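Local coordinates for ABC transporter, periplasmic substrate-binding protein (Vibrio cholerae O1 biovar eltor, PDB 1TWY) that probably captures phosphate in the periplasm and hands it to an ABC-type membrane transporter for uptake into the cell, at residues 106-120 / 206-220. Residues are numbered along the deposited sequence; the frame is centred on the assembly and turned at random.
Sequences AIVVNQANPVTNLTR and IGSVDKSVKAIQFEK
Ile-216 fills the apolar centre, packed among Ile-107, Val-109, Val-115 and Leu-118. Its CG1 sits between the backbone N and the carbonyl carbon (chi1 61°) and lies against Ile-107. Branching suits this place: Ile-216 CD1 reaches Leu-118 CG at 3.8 Å and Ile-216 CG2 meets Val-109 CG2 at 3.7 Å, the side chains of Ile-216 and Val-109 crossing at about a right angle. Helix 120-128 packs on Ile-107 and Leu-118 through Leu-123. Val-108, beta-branched as suits a strand, turns to the face opposite Val-109 and Lys-214, where it meets Val-213 and Ala-215.

Backbone bonds frame this centre: Val-109 and Lys-214 form an antiparallel hydrogen-bonded pair, and Ile-216 N donates to Ile-107 O (2.9 Å). Beyond Ile-216 the partner changes to strand 117-118, now parallel, with Leu-118 N bonded to Gln-217 O at 3.1 Å.

At one polar edge Lys-214 NZ meets Asn-113 O almost head-on at 2.8 Å and Val-115 O from above its carbonyl plane at 3.1 Å; a long flexible chain ending in a probably charged ammonium, with several N-H to give, suits two such different approaches. At the other, Glu-219 is long enough to fold back, its OE2 accepting from Arg-120 N (2.9 Å) from above the carboxylate plane, at the start of helix 120-128.

One strand, 214-218, thus pairs antiparallel with 96-109 and parallel with 117-118, a mixed-sheet arrangement consistent with a lobe of the periplasmic binding protein fold.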
ATOM      1  N   ALA A 106      -7.725   4.505   2.831  1.00 16.06           N
ATOM      2  CA  ALA A 106      -9.059   4.987   3.208  1.00 13.77           C
ATOM      3  C   ALA A 106      -9.941   5.107   2.022  1.00 14.49           C
ATOM      4  O   ALA A 106      -9.495   5.450   0.949  1.00 15.81           O
ATOM      5  CB  ALA A 106      -8.950   6.450   3.838  1.00 17.12           C
ATOM      6  N   ILE A 107     -11.175   4.765   2.215  1.00 14.25           N
ATOM      7  CA  ILE A 107     -12.198   5.065   1.198  1.00 15.53           C
ATOM      8  C   ILE A 107     -12.841   6.386   1.525  1.00 14.36           C
ATOM      9  O   ILE A 107     -13.290   6.637   2.649  1.00 14.68           O
ATOM     10  CB  ILE A 107     -13.274   3.947   1.249  1.00 17.74           C
ATOM     11  CG1 ILE A 107     -12.598   2.557   1.172  1.00 17.28           C
ATOM     12  CG2 ILE A 107     -14.292   4.172   0.192  1.00 17.16           C
ATOM     13  CD1 ILE A 107     -11.826   2.448  -0.121  1.00 20.57           C
ATOM     14  N   VAL A 108     -12.921   7.253   0.529  1.00 14.70           N
ATOM     15  CA  VAL A 108     -13.335   8.591   0.740  1.00 13.15           C
ATOM     16  C   VAL A 108     -14.548   8.944  -0.105  1.00 16.60           C
ATOM     17  O   VAL A 108     -14.599   8.545  -1.266  1.00 17.58           O
ATOM     18  CB  VAL A 108     -12.192   9.577   0.583  1.00 16.24           C
ATOM     19  CG1 VAL A 108     -11.167   9.351   1.721  1.00 17.66           C
ATOM     20  CG2 VAL A 108     -11.503   9.521  -0.724  1.00 17.51           C
ATOM     21  N   VAL A 109     -15.498   9.667   0.479  1.00 16.74           N
ATOM     22  CA  VAL A 109     -16.638  10.213  -0.206  1.00 16.63           C
ATOM     23  C   VAL A 109     -16.794  11.696   0.053  1.00 16.91           C
ATOM     24  O   VAL A 109     -16.121  12.236   0.959  1.00 15.42           O
ATOM     25  CB  VAL A 109     -17.966   9.490   0.230  1.00 18.07           C
ATOM     26  CG1 VAL A 109     -17.828   7.964  -0.129  1.00 19.97           C
ATOM     27  CG2 VAL A 109     -18.314   9.620   1.737  1.00 19.03           C
ATOM     28  N   ASN A 110     -17.671  12.319  -0.689  1.00 16.65           N
ATOM     29  CA  ASN A 110     -17.927  13.772  -0.501  1.00 15.42           C
ATOM     30  C   ASN A 110     -18.636  13.968   0.852  1.00 18.78           C
ATOM     31  O   ASN A 110     -19.439  13.127   1.321  1.00 20.18           O
ATOM     32  CB  ASN A 110     -18.839  14.265  -1.613  1.00 16.77           C
ATOM     33  CG  ASN A 110     -19.039  15.741  -1.563  1.00 18.64           C
ATOM     34  OD1 ASN A 110     -19.922  16.231  -0.805  1.00 19.59           O
ATOM     35  ND2 ASN A 110     -18.318  16.469  -2.386  1.00 16.31           N
ATOM     36  N   GLN A 111     -18.222  15.049   1.568  1.00 19.07           N
ATOM     37  CA  GLN A 111     -18.846  15.365   2.853  1.00 19.81           C
ATOM     38  C   GLN A 111     -20.395  15.260   2.901  1.00 18.04           C
ATOM     39  O   GLN A 111     -20.899  14.952   3.960  1.00 24.01           O
ATOM     40  CB  GLN A 111     -18.520  16.775   3.304  1.00 21.39           C
ATOM     41  CG  GLN A 111     -18.700  17.017   4.792  1.00 25.25           C
ATOM     42  CD  GLN A 111     -17.938  15.986   5.676  1.00 30.05           C
ATOM     43  OE1 GLN A 111     -16.729  15.949   5.672  1.00 27.07           O
ATOM     44  NE2 GLN A 111     -18.684  15.173   6.390  1.00 29.58           N
ATOM     45  N   ALA A 112     -21.057  15.584   1.820  1.00 22.50           N
ATOM     46  CA  ALA A 112     -22.493  15.554   1.745  1.00 19.30           C
ATOM     47  C   ALA A 112     -23.059  14.153   1.688  1.00 24.13           C
ATOM     48  O   ALA A 112     -24.241  13.920   2.000  1.00 25.08           O
ATOM     49  CB  ALA A 112     -22.974  16.367   0.621  1.00 19.23           C
ATOM     50  N   ASN A 113     -22.255  13.204   1.265  1.00 20.23           N
ATOM     51  CA  ASN A 113     -22.765  11.833   1.131  1.00 19.13           C
ATOM     52  C   ASN A 113     -23.137  11.213   2.486  1.00 19.79           C
ATOM     53  O   ASN A 113     -22.365  11.114   3.394  1.00 19.26           O
ATOM     54  CB  ASN A 113     -21.738  11.052   0.367  1.00 19.09           C
ATOM     55  CG  ASN A 113     -22.207   9.699  -0.078  1.00 18.94           C
ATOM     56  OD1 ASN A 113     -23.072   9.069   0.572  1.00 19.14           O
ATOM     57  ND2 ASN A 113     -21.529   9.176  -1.127  1.00 20.00           N
ATOM     58  N   PRO A 114     -24.412  10.782   2.677  1.00 19.13           N
ATOM     59  CA  PRO A 114     -24.789  10.185   3.964  1.00 23.66           C
ATOM     60  C   PRO A 114     -24.190   8.854   4.331  1.00 22.63           C
ATOM     61  O   PRO A 114     -24.267   8.463   5.505  1.00 24.19           O
ATOM     62  CB  PRO A 114     -26.342  10.063   3.858  1.00 24.63           C
ATOM     63  CG  PRO A 114     -26.638  10.080   2.411  1.00 25.38           C
ATOM     64  CD  PRO A 114     -25.558  10.972   1.780  1.00 22.47           C
ATOM     65  N   VAL A 115     -23.642   8.141   3.352  1.00 22.67           N
ATOM     66  CA  VAL A 115     -23.049   6.852   3.592  1.00 20.64           C
ATOM     67  C   VAL A 115     -21.899   6.996   4.588  1.00 25.04           C
ATOM     68  O   VAL A 115     -21.081   7.941   4.531  1.00 23.17           O
ATOM     69  CB  VAL A 115     -22.602   6.228   2.248  1.00 23.48           C
ATOM     70  CG1 VAL A 115     -21.751   5.000   2.389  1.00 28.21           C
ATOM     71  CG2 VAL A 115     -23.872   5.946   1.356  1.00 21.89           C
ATOM     72  N   THR A 116     -21.907   6.099   5.541  1.00 21.73           N
ATOM     73  CA  THR A 116     -20.888   6.047   6.565  1.00 22.31           C
ATOM     74  C   THR A 116     -19.989   4.806   6.552  1.00 19.56           C
ATOM     75  O   THR A 116     -19.087   4.699   7.399  1.00 20.86           O
ATOM     76  CB  THR A 116     -21.505   6.154   7.968  1.00 25.63           C
ATOM     77  OG1 THR A 116     -22.451   5.089   8.208  1.00 26.75           O
ATOM     78  CG2 THR A 116     -22.232   7.508   8.166  1.00 31.57           C
ATOM     79  N   ASN A 117     -20.346   3.783   5.734  1.00 18.23           N
ATOM     80  CA  ASN A 117     -19.754   2.499   5.784  1.00 19.01           C
ATOM     81  C   ASN A 117     -20.005   1.798   4.463  1.00 19.56           C
ATOM     82  O   ASN A 117     -21.018   2.066   3.835  1.00 23.07           O
ATOM     83  CB  ASN A 117     -20.404   1.658   6.866  1.00 21.76           C
ATOM     84  CG  ASN A 117     -19.862   0.233   6.897  1.00 24.69           C
ATOM     85  OD1 ASN A 117     -18.652  -0.021   6.978  1.00 20.72           O
ATOM     86  ND2 ASN A 117     -20.808  -0.743   6.788  1.00 31.56           N
ATOM     87  N   LEU A 118     -19.050   0.993   3.997  1.00 17.36           N
ATOM     88  CA  LEU A 118     -19.319   0.055   2.906  1.00 19.24           C
ATOM     89  C   LEU A 118     -18.772  -1.243   3.273  1.00 21.58           C
ATOM     90  O   LEU A 118     -17.743  -1.296   3.980  1.00 24.01           O
ATOM     91  CB  LEU A 118     -18.689   0.537   1.551  1.00 17.25           C
ATOM     92  CG  LEU A 118     -19.306   1.761   0.838  1.00 22.74           C
ATOM     93  CD1 LEU A 118     -18.541   2.224  -0.305  1.00 22.55           C
ATOM     94  CD2 LEU A 118     -20.791   1.494   0.415  1.00 21.14           C
ATOM     95  N   THR A 119     -19.485  -2.318   2.898  1.00 24.67           N
ATOM     96  CA  THR A 119     -18.897  -3.649   3.044  1.00 25.66           C
ATOM     97  C   THR A 119     -18.011  -3.964   1.864  1.00 23.14           C
ATOM     98  O   THR A 119     -18.005  -3.279   0.854  1.00 22.14           O
ATOM     99  CB  THR A 119     -19.990  -4.743   3.093  1.00 26.87           C
ATOM    100  OG1 THR A 119     -20.755  -4.736   1.868  1.00 25.19           O
ATOM    101  CG2 THR A 119     -20.963  -4.408   4.233  1.00 30.03           C
ATOM    102  N   ARG A 120     -17.281  -5.063   1.998  1.00 26.55           N
ATOM    103  CA  ARG A 120     -16.492  -5.591   0.884  1.00 25.04           C
ATOM    104  C   ARG A 120     -17.321  -5.825  -0.364  1.00 19.44           C
ATOM    105  O   ARG A 120     -16.930  -5.406  -1.470  1.00 20.16           O
ATOM    106  CB  ARG A 120     -15.902  -6.929   1.373  1.00 26.28           C
ATOM    107  CG  ARG A 120     -15.030  -7.573   0.323  1.00 28.16           C
ATOM    108  CD  ARG A 120     -14.373  -8.808   0.867  1.00 32.19           C
ATOM    109  NE  ARG A 120     -13.322  -8.330   1.743  1.00 24.51           N
ATOM    110  CZ  ARG A 120     -12.122  -7.989   1.261  1.00 27.77           C
ATOM    111  NH1 ARG A 120     -11.894  -8.053  -0.040  1.00 27.85           N
ATOM    112  NH2 ARG A 120     -11.144  -7.539   2.044  1.00 28.97           N
ATOM    113  N   ILE A 206      -4.033   6.385   3.852  1.00 17.78           N
ATOM    114  CA  ILE A 206      -4.722   6.770   5.037  1.00 19.18           C
ATOM    115  C   ILE A 206      -4.141   8.032   5.679  1.00 18.30           C
ATOM    116  O   ILE A 206      -4.895   8.886   6.180  1.00 21.39           O
ATOM    117  CB  ILE A 206      -4.747   5.550   6.018  1.00 24.31           C
ATOM    118  CG1 ILE A 206      -5.716   5.821   7.120  1.00 28.36           C
ATOM    119  CG2 ILE A 206      -3.277   5.247   6.564  1.00 27.99           C
ATOM    120  CD1 ILE A 206      -6.108   4.562   7.804  1.00 32.68           C
ATOM    121  N   GLY A 207      -2.841   8.216   5.498  1.00 20.64           N
ATOM    122  CA  GLY A 207      -2.135   9.411   5.972  1.00 22.47           C
ATOM    123  C   GLY A 207      -2.518  10.690   5.281  1.00 21.61           C
ATOM    124  O   GLY A 207      -2.407  11.770   5.881  1.00 23.25           O
ATOM    125  N   SER A 208      -3.046  10.583   4.057  1.00 20.29           N
ATOM    126  CA  SER A 208      -3.463  11.762   3.286  1.00 17.49           C
ATOM    127  C   SER A 208      -4.818  12.231   3.638  1.00 15.73           C
ATOM    128  O   SER A 208      -5.216  13.282   3.178  1.00 18.21           O
ATOM    129  CB  SER A 208      -3.310  11.493   1.799  1.00 22.74           C
ATOM    130  OG  SER A 208      -4.232  10.580   1.406  1.00 31.66           O
ATOM    131  N   VAL A 209      -5.617  11.504   4.447  1.00 17.70           N
ATOM    132  CA  VAL A 209      -6.904  11.973   4.860  1.00 19.28           C
ATOM    133  C   VAL A 209      -6.899  13.337   5.468  1.00 18.67           C
ATOM    134  O   VAL A 209      -6.070  13.581   6.378  1.00 19.41           O
ATOM    135  CB  VAL A 209      -7.620  11.030   5.838  1.00 20.29           C
ATOM    136  CG1 VAL A 209      -8.976  11.606   6.331  1.00 21.89           C
ATOM    137  CG2 VAL A 209      -7.894   9.677   5.116  1.00 23.12           C
ATOM    138  N   ASP A 210      -7.746  14.214   5.006  1.00 17.48           N
ATOM    139  CA  ASP A 210      -7.929  15.518   5.678  1.00 20.54           C
ATOM    140  C   ASP A 210      -9.362  15.912   5.667  1.00 20.08           C
ATOM    141  O   ASP A 210     -10.228  15.103   5.255  1.00 18.49           O
ATOM    142  CB  ASP A 210      -6.952  16.559   5.071  1.00 16.22           C
ATOM    143  CG  ASP A 210      -7.283  16.942   3.656  1.00 19.08           C
ATOM    144  OD1 ASP A 210      -8.441  16.770   3.212  1.00 19.40           O
ATOM    145  OD2 ASP A 210      -6.406  17.463   2.911  1.00 22.26           O
ATOM    146  N   LYS A 211      -9.691  17.093   6.156  1.00 17.85           N
ATOM    147  CA  LYS A 211     -11.094  17.447   6.309  1.00 18.52           C
ATOM    148  C   LYS A 211     -11.827  17.788   5.032  1.00 18.23           C
ATOM    149  O   LYS A 211     -13.017  18.065   5.139  1.00 21.67           O
ATOM    150  CB  LYS A 211     -11.272  18.600   7.304  1.00 22.24           C
ATOM    151  CG  LYS A 211     -10.846  18.115   8.744  1.00 28.19           C
ATOM    152  CD  LYS A 211     -11.265  19.191   9.869  1.00 42.48           C
ATOM    153  CE  LYS A 211     -10.300  19.267  11.093  1.00 53.72           C
ATOM    154  NZ  LYS A 211     -10.535  20.500  11.980  1.00 40.88           N
ATOM    155  N   SER A 212     -11.097  17.724   3.909  1.00 15.92           N
ATOM    156  CA  SER A 212     -11.782  18.096   2.630  1.00 21.22           C
ATOM    157  C   SER A 212     -12.685  16.943   2.114  1.00 18.90           C
ATOM    158  O   SER A 212     -13.421  17.148   1.198  1.00 19.41           O
ATOM    159  CB  SER A 212     -10.799  18.412   1.519  1.00 18.96           C
ATOM    160  OG  SER A 212      -9.934  17.346   1.178  1.00 19.36           O
ATOM    161  N   VAL A 213     -12.502  15.778   2.665  1.00 18.41           N
ATOM    162  CA  VAL A 213     -13.205  14.539   2.271  1.00 18.53           C
ATOM    163  C   VAL A 213     -13.682  13.798   3.531  1.00 18.67           C
ATOM    164  O   VAL A 213     -13.211  14.110   4.636  1.00 21.73           O
ATOM    165  CB  VAL A 213     -12.340  13.539   1.466  1.00 21.64           C
ATOM    166  CG1 VAL A 213     -11.858  14.132   0.212  1.00 22.72           C
ATOM    167  CG2 VAL A 213     -11.185  13.086   2.231  1.00 17.57           C
ATOM    168  N   LYS A 214     -14.626  12.880   3.351  1.00 17.35           N
ATOM    169  CA  LYS A 214     -15.116  12.058   4.463  1.00 19.59           C
ATOM    170  C   LYS A 214     -14.563  10.612   4.253  1.00 19.18           C
ATOM    171  O   LYS A 214     -14.958   9.965   3.266  1.00 17.76           O
ATOM    172  CB  LYS A 214     -16.690  12.055   4.476  1.00 18.84           C
ATOM    173  CG  LYS A 214     -17.242  11.388   5.727  1.00 28.88           C
ATOM    174  CD  LYS A 214     -18.622  11.803   6.063  1.00 37.07           C
ATOM    175  CE  LYS A 214     -19.517  11.190   5.087  1.00 27.36           C
ATOM    176  NZ  LYS A 214     -20.942  10.818   5.742  1.00 30.82           N
ATOM    177  N   ALA A 215     -13.724  10.143   5.133  1.00 19.34           N
ATOM    178  CA  ALA A 215     -13.253   8.808   5.125  1.00 17.62           C
ATOM    179  C   ALA A 215     -14.299   7.947   5.795  1.00 19.61           C
ATOM    180  O   ALA A 215     -14.788   8.317   6.848  1.00 22.04           O
ATOM    181  CB  ALA A 215     -11.969   8.730   5.977  1.00 19.27           C
ATOM    182  N   ILE A 216     -14.730   6.873   5.174  1.00 19.93           N
ATOM    183  CA  ILE A 216     -15.803   6.050   5.734  1.00 16.49           C
ATOM    184  C   ILE A 216     -15.278   4.738   6.304  1.00 19.73           C
ATOM    185  O   ILE A 216     -14.097   4.363   6.166  1.00 18.69           O
ATOM    186  CB  ILE A 216     -16.880   5.791   4.722  1.00 18.54           C
ATOM    187  CG1 ILE A 216     -16.324   5.044   3.548  1.00 18.30           C
ATOM    188  CG2 ILE A 216     -17.492   7.128   4.341  1.00 20.53           C
ATOM    189  CD1 ILE A 216     -17.490   4.593   2.532  1.00 22.53           C
ATOM    190  N   GLN A 217     -16.120   4.040   7.061  1.00 20.90           N
ATOM    191  CA  GLN A 217     -15.750   2.717   7.536  1.00 19.19           C
ATOM    192  C   GLN A 217     -15.714   1.711   6.407  1.00 17.04           C
ATOM    193  O   GLN A 217     -16.396   1.848   5.397  1.00 18.07           O
ATOM    194  CB  GLN A 217     -16.780   2.241   8.570  1.00 18.98           C
ATOM    195  CG  GLN A 217     -16.733   3.062   9.811  1.00 18.37           C
ATOM    196  CD  GLN A 217     -17.971   2.734  10.752  1.00 29.29           C
ATOM    197  OE1 GLN A 217     -19.025   2.204  10.300  1.00 26.46           O
ATOM    198  NE2 GLN A 217     -17.840   3.058  11.992  1.00 26.90           N
ATOM    199  N   PHE A 218     -14.954   0.665   6.632  1.00 21.81           N
ATOM    200  CA  PHE A 218     -14.945  -0.542   5.825  1.00 20.45           C
ATOM    201  C   PHE A 218     -15.288  -1.720   6.720  1.00 21.84           C
ATOM    202  O   PHE A 218     -14.568  -1.997   7.715  1.00 22.50           O
ATOM    203  CB  PHE A 218     -13.578  -0.778   5.180  1.00 20.97           C
ATOM    204  CG  PHE A 218     -13.572  -1.919   4.191  1.00 21.62           C
ATOM    205  CD1 PHE A 218     -14.286  -1.827   3.027  1.00 20.37           C
ATOM    206  CD2 PHE A 218     -12.818  -3.037   4.432  1.00 29.54           C
ATOM    207  CE1 PHE A 218     -14.257  -2.816   2.063  1.00 23.17           C
ATOM    208  CE2 PHE A 218     -12.766  -4.021   3.478  1.00 22.28           C
ATOM    209  CZ  PHE A 218     -13.504  -3.937   2.331  1.00 20.50           C
ATOM    210  N   GLU A 219     -16.374  -2.423   6.373  1.00 24.22           N
ATOM    211  CA  GLU A 219     -16.935  -3.511   7.215  1.00 28.10           C
ATOM    212  C   GLU A 219     -17.079  -3.028   8.649  1.00 23.14           C
ATOM    213  O   GLU A 219     -16.711  -3.711   9.588  1.00 26.41           O
ATOM    214  CB  GLU A 219     -16.127  -4.792   7.131  1.00 29.29           C
ATOM    215  CG  GLU A 219     -16.177  -5.453   5.735  1.00 30.54           C
ATOM    216  CD  GLU A 219     -17.497  -6.136   5.389  1.00 29.15           C
ATOM    217  OE1 GLU A 219     -18.531  -6.037   6.123  1.00 37.06           O
ATOM    218  OE2 GLU A 219     -17.517  -6.812   4.319  1.00 34.11           O
ATOM    219  N   LYS A 220     -17.624  -1.819   8.796  1.00 24.06           N
ATOM    220  CA  LYS A 220     -17.941  -1.197  10.074  1.00 26.86           C
ATOM    221  C   LYS A 220     -16.727  -0.859  10.974  1.00 27.76           C
ATOM    222  O   LYS A 220     -16.915  -0.307  12.085  1.00 29.88           O
ATOM    223  CB  LYS A 220     -18.981  -2.039  10.904  1.00 26.85           C
ATOM    224  CG  LYS A 220     -20.381  -2.079  10.337  1.00 40.35           C
ATOM    225  CD  LYS A 220     -21.484  -1.772  11.415  1.00 49.55           C
ATOM    226  CE  LYS A 220     -22.844  -2.318  10.997  1.00 51.07           C
ATOM    227  NZ  LYS A 220     -22.679  -3.650  10.319  1.00 43.01           N
TER
HETATM  228  O   HOH W   1     -11.773   4.337   4.970  1.00 26.73           O
HETATM  229  O   HOH W   2     -16.207  16.654   0.664  1.00 17.52           O
HETATM  230  O   HOH W   3     -14.667  15.323   6.948  1.00 30.07           O
HETATM  231  O   HOH W   4     -15.349  17.573   3.914  1.00 39.20           O
HETATM  232  O   HOH W   5     -21.394   3.312  10.178  1.00 34.12           O
HETATM  233  O   HOH W   6     -14.740  -8.425   4.168  1.00 33.45           O